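PDB 3S40: diacylglycerol kinase from Bacillus anthracis, which probably catalyses the ATP-dependent phosphorylation of diacylglycerol or a related lipid. Local coordinates for residues E123-A133 and I286-Y297. Sequence-based numbering, arbitrary orientation.
Sequences EHVKPVDVAKA and IELLQGHFTMIY
The Tyr297 ring carries the side chain of Lys126 across one face, CD standing 3.8 Å from the ring centroid and almost on its normal, a CH-pi contact, while the backbone of Val125 lies at the ring edge. Lys126 CG sits between backbone N and carbonyl carbon (chi1 73°), from where the extended chain runs over the ring and on to a salt bridge with Asp220; the ammonium itself is too distant for more than a weak cation-pi attraction. Val130 CG2 makes a second CH-pi contact, over one face of Phe293 but offset toward its rim, 3.6 Å from CD2, and the same methyl reaches the edge of the His292 ring, one face of which lies against Leu289 CD1. On this side of the sheet Val128 CG2 also packs on CG of selenomethionine Met295; on the other, Val125 CG2 meets Ile296 CD1.

The two strands pair antiparallel, interrupted by a classic beta bulge in which His292 and Phe293 both face Val128. At the bulge the chain turns through a type II turn from Leu289 to His292, and Asp129 OD1 accepts the Gly291 N-H at 2.8 Å on its anti side, 24° out of the carboxylate plane. Its other oxygen, OD2, is bonded to Gly222 N, which fixes the carboxylate between the turn and a neighbouring loop. Leu288 CD2 lies 3.6 Å from Asp129 OD2. Beyond the bulge, regular pairing resumes, with Lys132 N 2.8 Å from Glu287 O.

The broken strand thus joins two sheets: Thr294 and Ile296 bond through their backbones to Leu92 in strand 91-96, an outer strand of the catalytic domain's parallel sheet, whereas Ile286 pairs with Ile262 of strand 261-266 and Ala131 with Phe138 of strand 136-138, within the six-stranded antiparallel sheet.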
ATOM      1  N   GLU A 123      -9.183 -10.983 -14.642  1.00 19.20           N
ATOM      2  CA  GLU A 123      -7.742 -11.193 -14.790  1.00 21.20           C
ATOM      3  C   GLU A 123      -6.939 -10.026 -15.416  1.00 24.01           C
ATOM      4  O   GLU A 123      -6.022 -10.256 -16.195  1.00 28.05           O
ATOM      5  CB  GLU A 123      -7.500 -12.454 -15.611  1.00 23.86           C
ATOM      6  CG  GLU A 123      -8.204 -13.684 -15.048  1.00 35.83           C
ATOM      7  CD  GLU A 123      -7.733 -14.997 -15.679  1.00 42.52           C
ATOM      8  OE1 GLU A 123      -6.825 -14.986 -16.547  1.00 44.29           O
ATOM      9  OE2 GLU A 123      -8.284 -16.045 -15.298  1.00 39.49           O
ATOM     10  N   HIS A 124      -7.266  -8.788 -15.076  1.00 20.84           N
ATOM     11  CA  HIS A 124      -6.465  -7.648 -15.551  1.00 18.72           C
ATOM     12  C   HIS A 124      -5.344  -7.395 -14.565  1.00 20.63           C
ATOM     13  O   HIS A 124      -5.582  -7.185 -13.374  1.00 33.06           O
ATOM     14  CB  HIS A 124      -7.321  -6.407 -15.672  1.00 18.96           C
ATOM     15  CG  HIS A 124      -8.438  -6.549 -16.653  1.00 32.86           C
ATOM     16  ND1 HIS A 124      -8.232  -6.937 -17.959  1.00 34.29           N
ATOM     17  CD2 HIS A 124      -9.772  -6.352 -16.522  1.00 30.23           C
ATOM     18  CE1 HIS A 124      -9.393  -6.981 -18.590  1.00 31.12           C
ATOM     19  NE2 HIS A 124     -10.343  -6.628 -17.742  1.00 29.36           N
ATOM     20  N   VAL A 125      -4.116  -7.442 -15.058  1.00 14.91           N
ATOM     21  CA  VAL A 125      -2.965  -7.481 -14.180  1.00 18.58           C
ATOM     22  C   VAL A 125      -1.967  -6.417 -14.591  1.00 23.92           C
ATOM     23  O   VAL A 125      -1.789  -6.152 -15.782  1.00 23.98           O
ATOM     24  CB  VAL A 125      -2.263  -8.839 -14.271  1.00 28.81           C
ATOM     25  CG1 VAL A 125      -0.949  -8.777 -13.546  1.00 26.21           C
ATOM     26  CG2 VAL A 125      -3.161  -9.953 -13.701  1.00 26.76           C
ATOM     27  N   LYS A 126      -1.330  -5.788 -13.613  1.00 20.41           N
ATOM     28  CA  LYS A 126      -0.294  -4.813 -13.928  1.00 24.53           C
ATOM     29  C   LYS A 126       0.830  -4.877 -12.916  1.00 25.25           C
ATOM     30  O   LYS A 126       0.640  -5.366 -11.789  1.00 24.89           O
ATOM     31  CB  LYS A 126      -0.858  -3.393 -14.013  1.00 22.43           C
ATOM     32  CG  LYS A 126      -1.230  -2.780 -12.678  1.00 22.59           C
ATOM     33  CD  LYS A 126      -1.644  -1.333 -12.896  1.00 30.77           C
ATOM     34  CE  LYS A 126      -1.776  -0.583 -11.593  1.00 34.33           C
ATOM     35  NZ  LYS A 126      -1.630   0.890 -11.829  1.00 35.05           N
ATOM     36  N   PRO A 127       2.016  -4.410 -13.324  1.00 27.20           N
ATOM     37  CA  PRO A 127       3.163  -4.377 -12.413  1.00 24.62           C
ATOM     38  C   PRO A 127       3.017  -3.231 -11.454  1.00 27.79           C
ATOM     39  O   PRO A 127       2.508  -2.173 -11.825  1.00 28.70           O
ATOM     40  CB  PRO A 127       4.371  -4.170 -13.348  1.00 28.65           C
ATOM     41  CG  PRO A 127       3.813  -3.652 -14.610  1.00 30.92           C
ATOM     42  CD  PRO A 127       2.385  -4.107 -14.718  1.00 29.00           C
ATOM     43  N   VAL A 128       3.455  -3.453 -10.226  1.00 22.35           N
ATOM     44  CA  VAL A 128       3.328  -2.465  -9.173  1.00 20.14           C
ATOM     45  C   VAL A 128       4.668  -2.394  -8.474  1.00 22.16           C
ATOM     46  O   VAL A 128       5.329  -3.417  -8.293  1.00 20.78           O
ATOM     47  CB  VAL A 128       2.214  -2.879  -8.188  1.00 30.38           C
ATOM     48  CG1 VAL A 128       2.222  -2.013  -6.945  1.00 24.48           C
ATOM     49  CG2 VAL A 128       0.852  -2.830  -8.890  1.00 20.65           C
ATOM     50  N   ASP A 129       5.101  -1.186  -8.130  1.00 16.44           N
ATOM     51  CA  ASP A 129       6.395  -1.010  -7.474  1.00 26.81           C
ATOM     52  C   ASP A 129       6.271  -1.267  -5.965  1.00 21.88           C
ATOM     53  O   ASP A 129       5.220  -1.013  -5.373  1.00 22.07           O
ATOM     54  CB  ASP A 129       6.953   0.414  -7.703  1.00 23.13           C
ATOM     55  CG  ASP A 129       6.962   0.832  -9.189  1.00 32.98           C
ATOM     56  OD1 ASP A 129       6.995  -0.057 -10.084  1.00 29.21           O
ATOM     57  OD2 ASP A 129       6.937   2.062  -9.454  1.00 31.69           O
ATOM     58  N   VAL A 130       7.352  -1.747  -5.357  1.00 18.38           N
ATOM     59  CA  VAL A 130       7.375  -1.999  -3.925  1.00 28.74           C
ATOM     60  C   VAL A 130       8.569  -1.287  -3.324  1.00 24.76           C
ATOM     61  O   VAL A 130       9.700  -1.442  -3.797  1.00 28.73           O
ATOM     62  CB  VAL A 130       7.501  -3.510  -3.636  1.00 30.68           C
ATOM     63  CG1 VAL A 130       7.753  -3.758  -2.144  1.00 32.21           C
ATOM     64  CG2 VAL A 130       6.263  -4.266  -4.152  1.00 21.47           C
ATOM     65  N   ALA A 131       8.331  -0.537  -2.254  1.00 28.85           N
ATOM     66  CA  ALA A 131       9.395   0.242  -1.633  1.00 31.50           C
ATOM     67  C   ALA A 131      10.185  -0.585  -0.615  1.00 36.37           C
ATOM     68  O   ALA A 131       9.674  -1.564  -0.063  1.00 33.08           O
ATOM     69  CB  ALA A 131       8.810   1.506  -0.977  1.00 26.60           C
ATOM     70  N   LYS A 132      11.429  -0.170  -0.370  1.00 39.53           N
ATOM     71  CA  LYS A 132      12.266  -0.747   0.682  1.00 34.88           C
ATOM     72  C   LYS A 132      12.910   0.335   1.544  1.00 35.88           C
ATOM     73  O   LYS A 132      13.700   1.147   1.055  1.00 35.65           O
ATOM     74  CB  LYS A 132      13.380  -1.600   0.083  1.00 37.34           C
ATOM     75  CG  LYS A 132      13.329  -3.058   0.481  1.00 39.47           C
ATOM     76  CD  LYS A 132      14.722  -3.658   0.544  1.00 51.63           C
ATOM     77  CE  LYS A 132      14.741  -5.070  -0.020  1.00 66.57           C
ATOM     78  NZ  LYS A 132      16.009  -5.793   0.296  1.00 72.32           N
ATOM     79  N   ALA A 133      12.591   0.329   2.836  1.00 41.04           N
ATOM     80  CA  ALA A 133      13.213   1.260   3.775  1.00 39.50           C
ATOM     81  C   ALA A 133      14.060   0.497   4.799  1.00 37.43           C
ATOM     82  O   ALA A 133      13.532  -0.317   5.548  1.00 40.05           O
ATOM     83  CB  ALA A 133      12.144   2.097   4.469  1.00 36.41           C
ATOM     84  N   ILE A 286      16.121   4.649   1.521  1.00 41.26           N
ATOM     85  CA  ILE A 286      14.956   4.123   0.819  1.00 37.28           C
ATOM     86  C   ILE A 286      15.240   3.885  -0.656  1.00 39.88           C
ATOM     87  O   ILE A 286      15.810   4.750  -1.346  1.00 41.02           O
ATOM     88  CB  ILE A 286      13.717   5.026   0.948  1.00 32.80           C
ATOM     89  CG1 ILE A 286      13.566   5.555   2.375  1.00 37.21           C
ATOM     90  CG2 ILE A 286      12.474   4.264   0.506  1.00 29.14           C
ATOM     91  CD1 ILE A 286      12.276   6.279   2.626  1.00 41.97           C
ATOM     92  N   GLU A 287      14.827   2.702  -1.110  1.00 34.86           N
ATOM     93  CA  GLU A 287      14.993   2.244  -2.489  1.00 45.90           C
ATOM     94  C   GLU A 287      13.629   1.814  -3.026  1.00 34.08           C
ATOM     95  O   GLU A 287      12.750   1.423  -2.266  1.00 36.75           O
ATOM     96  CB  GLU A 287      15.924   1.023  -2.540  1.00 48.73           C
ATOM     97  CG  GLU A 287      17.231   1.165  -1.781  1.00 69.59           C
ATOM     98  CD  GLU A 287      18.187   2.149  -2.434  1.00 90.41           C
ATOM     99  OE1 GLU A 287      19.093   2.652  -1.733  1.00 94.01           O
ATOM    100  OE2 GLU A 287      18.038   2.416  -3.647  1.00100.60           O
ATOM    101  N   LEU A 288      13.464   1.860  -4.339  1.00 30.27           N
ATOM    102  CA  LEU A 288      12.238   1.377  -4.942  1.00 32.95           C
ATOM    103  C   LEU A 288      12.501   0.151  -5.806  1.00 33.24           C
ATOM    104  O   LEU A 288      13.414   0.156  -6.623  1.00 33.09           O
ATOM    105  CB  LEU A 288      11.618   2.464  -5.805  1.00 35.37           C
ATOM    106  CG  LEU A 288      10.280   2.017  -6.375  1.00 42.99           C
ATOM    107  CD1 LEU A 288       9.177   2.236  -5.348  1.00 36.47           C
ATOM    108  CD2 LEU A 288       9.975   2.720  -7.662  1.00 40.13           C
ATOM    109  N   LEU A 289      11.695  -0.895  -5.636  1.00 26.53           N
ATOM    110  CA  LEU A 289      11.778  -2.063  -6.518  1.00 23.99           C
ATOM    111  C   LEU A 289      10.717  -1.990  -7.618  1.00 24.89           C
ATOM    112  O   LEU A 289       9.531  -2.243  -7.401  1.00 20.87           O
ATOM    113  CB  LEU A 289      11.629  -3.353  -5.714  1.00 23.76           C
ATOM    114  CG  LEU A 289      12.571  -3.450  -4.514  1.00 27.06           C
ATOM    115  CD1 LEU A 289      12.173  -4.651  -3.647  1.00 28.28           C
ATOM    116  CD2 LEU A 289      14.023  -3.535  -4.980  1.00 34.54           C
ATOM    117  N   GLN A 290      11.155  -1.649  -8.813  1.00 22.58           N
ATOM    118  CA  GLN A 290      10.225  -1.381  -9.883  1.00 26.59           C
ATOM    119  C   GLN A 290       9.525  -2.660 -10.346  1.00 24.52           C
ATOM    120  O   GLN A 290      10.157  -3.675 -10.587  1.00 24.11           O
ATOM    121  CB  GLN A 290      10.960  -0.674 -11.030  1.00 33.11           C
ATOM    122  CG  GLN A 290      10.065   0.115 -11.953  1.00 42.06           C
ATOM    123  CD  GLN A 290      10.835   1.077 -12.865  1.00 45.18           C
ATOM    124  OE1 GLN A 290      11.941   1.532 -12.541  1.00 48.06           O
ATOM    125  NE2 GLN A 290      10.249   1.377 -14.017  1.00 39.47           N
ATOM    126  N   GLY A 291       8.201  -2.605 -10.434  1.00 19.39           N
ATOM    127  CA  GLY A 291       7.427  -3.724 -10.930  1.00 24.87           C
ATOM    128  C   GLY A 291       7.651  -5.016 -10.168  1.00 31.96           C
ATOM    129  O   GLY A 291       7.594  -6.090 -10.748  1.00 20.38           O
ATOM    130  N   HIS A 292       7.875  -4.903  -8.865  1.00 21.30           N
ATOM    131  CA  HIS A 292       8.229  -6.049  -8.021  1.00 27.53           C
ATOM    132  C   HIS A 292       7.064  -7.021  -7.850  1.00 25.47           C
ATOM    133  O   HIS A 292       7.274  -8.228  -7.795  1.00 25.50           O
ATOM    134  CB  HIS A 292       8.707  -5.548  -6.654  1.00 18.34           C
ATOM    135  CG  HIS A 292       9.363  -6.588  -5.804  1.00 22.01           C
ATOM    136  ND1 HIS A 292      10.557  -7.192  -6.143  1.00 22.62           N
ATOM    137  CD2 HIS A 292       8.999  -7.122  -4.611  1.00 25.63           C
ATOM    138  CE1 HIS A 292      10.903  -8.046  -5.195  1.00 22.36           C
ATOM    139  NE2 HIS A 292       9.976  -8.021  -4.251  1.00 22.78           N
ATOM    140  N   PHE A 293       5.844  -6.494  -7.747  1.00 22.85           N
ATOM    141  CA  PHE A 293       4.650  -7.330  -7.734  1.00 21.80           C
ATOM    142  C   PHE A 293       3.911  -7.159  -9.038  1.00 26.86           C
ATOM    143  O   PHE A 293       4.027  -6.130  -9.699  1.00 20.33           O
ATOM    144  CB  PHE A 293       3.681  -6.922  -6.610  1.00 20.82           C
ATOM    145  CG  PHE A 293       4.132  -7.331  -5.225  1.00 20.59           C
ATOM    146  CD1 PHE A 293       5.021  -8.373  -5.046  1.00 25.99           C
ATOM    147  CD2 PHE A 293       3.632  -6.678  -4.101  1.00 35.51           C
ATOM    148  CE1 PHE A 293       5.414  -8.760  -3.758  1.00 31.68           C
ATOM    149  CE2 PHE A 293       4.031  -7.053  -2.821  1.00 32.31           C
ATOM    150  CZ  PHE A 293       4.929  -8.090  -2.654  1.00 21.89           C
ATOM    151  N   THR A 294       3.145  -8.181  -9.389  1.00 19.16           N
ATOM    152  CA  THR A 294       2.049  -8.055 -10.329  1.00 21.23           C
ATOM    153  C   THR A 294       0.745  -8.158  -9.529  1.00 19.33           C
ATOM    154  O   THR A 294       0.607  -9.018  -8.647  1.00 22.40           O
ATOM    155  CB  THR A 294       2.089  -9.161 -11.410  1.00 26.95           C
ATOM    156  OG1 THR A 294       1.943 -10.446 -10.786  1.00 41.22           O
ATOM    157  CG2 THR A 294       3.421  -9.120 -12.164  1.00 23.13           C
HETATM  158  N   MSE A 295      -0.220  -7.308  -9.863  1.00 19.14           N
HETATM  159  CA  MSE A 295      -1.467  -7.268  -9.133  1.00 16.94           C
HETATM  160  C   MSE A 295      -2.674  -7.163 -10.053  1.00 23.46           C
HETATM  161  O   MSE A 295      -2.625  -6.549 -11.121  1.00 20.71           O
HETATM  162  CB  MSE A 295      -1.441  -6.109  -8.133  1.00 20.19           C
HETATM  163  CG  MSE A 295      -0.215  -6.142  -7.253  1.00 21.27           C
HETATM  164 SE   MSE A 295      -0.355  -5.205  -5.547  0.64 32.68          SE
HETATM  165  CE  MSE A 295      -1.844  -6.183  -4.738  1.00 28.11           C
ATOM    166  N   ILE A 296      -3.763  -7.781  -9.626  1.00 13.63           N
ATOM    167  CA  ILE A 296      -5.046  -7.618 -10.284  1.00 16.04           C
ATOM    168  C   ILE A 296      -5.508  -6.186 -10.068  1.00 18.37           C
ATOM    169  O   ILE A 296      -5.395  -5.656  -8.967  1.00 24.75           O
ATOM    170  CB  ILE A 296      -6.103  -8.562  -9.687  1.00 17.18           C
ATOM    171  CG1 ILE A 296      -5.788 -10.016 -10.049  1.00 20.99           C
ATOM    172  CG2 ILE A 296      -7.508  -8.168 -10.180  1.00 16.83           C
ATOM    173  CD1 ILE A 296      -5.975 -10.355 -11.526  1.00 27.07           C
ATOM    174  N   TYR A 297      -6.052  -5.558 -11.098  1.00 18.62           N
ATOM    175  CA  TYR A 297      -6.552  -4.206 -10.916  1.00 19.56           C
ATOM    176  C   TYR A 297      -7.748  -3.944 -11.824  1.00 25.62           C
ATOM    177  O   TYR A 297      -8.173  -4.832 -12.579  1.00 19.85           O
ATOM    178  CB  TYR A 297      -5.425  -3.189 -11.191  1.00 20.74           C
ATOM    179  CG  TYR A 297      -5.141  -2.999 -12.672  1.00 22.01           C
ATOM    180  CD1 TYR A 297      -5.452  -1.804 -13.300  1.00 27.36           C
ATOM    181  CD2 TYR A 297      -4.579  -4.025 -13.438  1.00 21.04           C
ATOM    182  CE1 TYR A 297      -5.199  -1.616 -14.647  1.00 29.51           C
ATOM    183  CE2 TYR A 297      -4.320  -3.858 -14.785  1.00 24.25           C
ATOM    184  CZ  TYR A 297      -4.641  -2.634 -15.384  1.00 35.65           C
ATOM    185  OH  TYR A 297      -4.414  -2.420 -16.719  1.00 28.83           O
TER
HETATM  186  O   HOH W   1      -8.949  -7.665 -13.359  1.00 25.92           O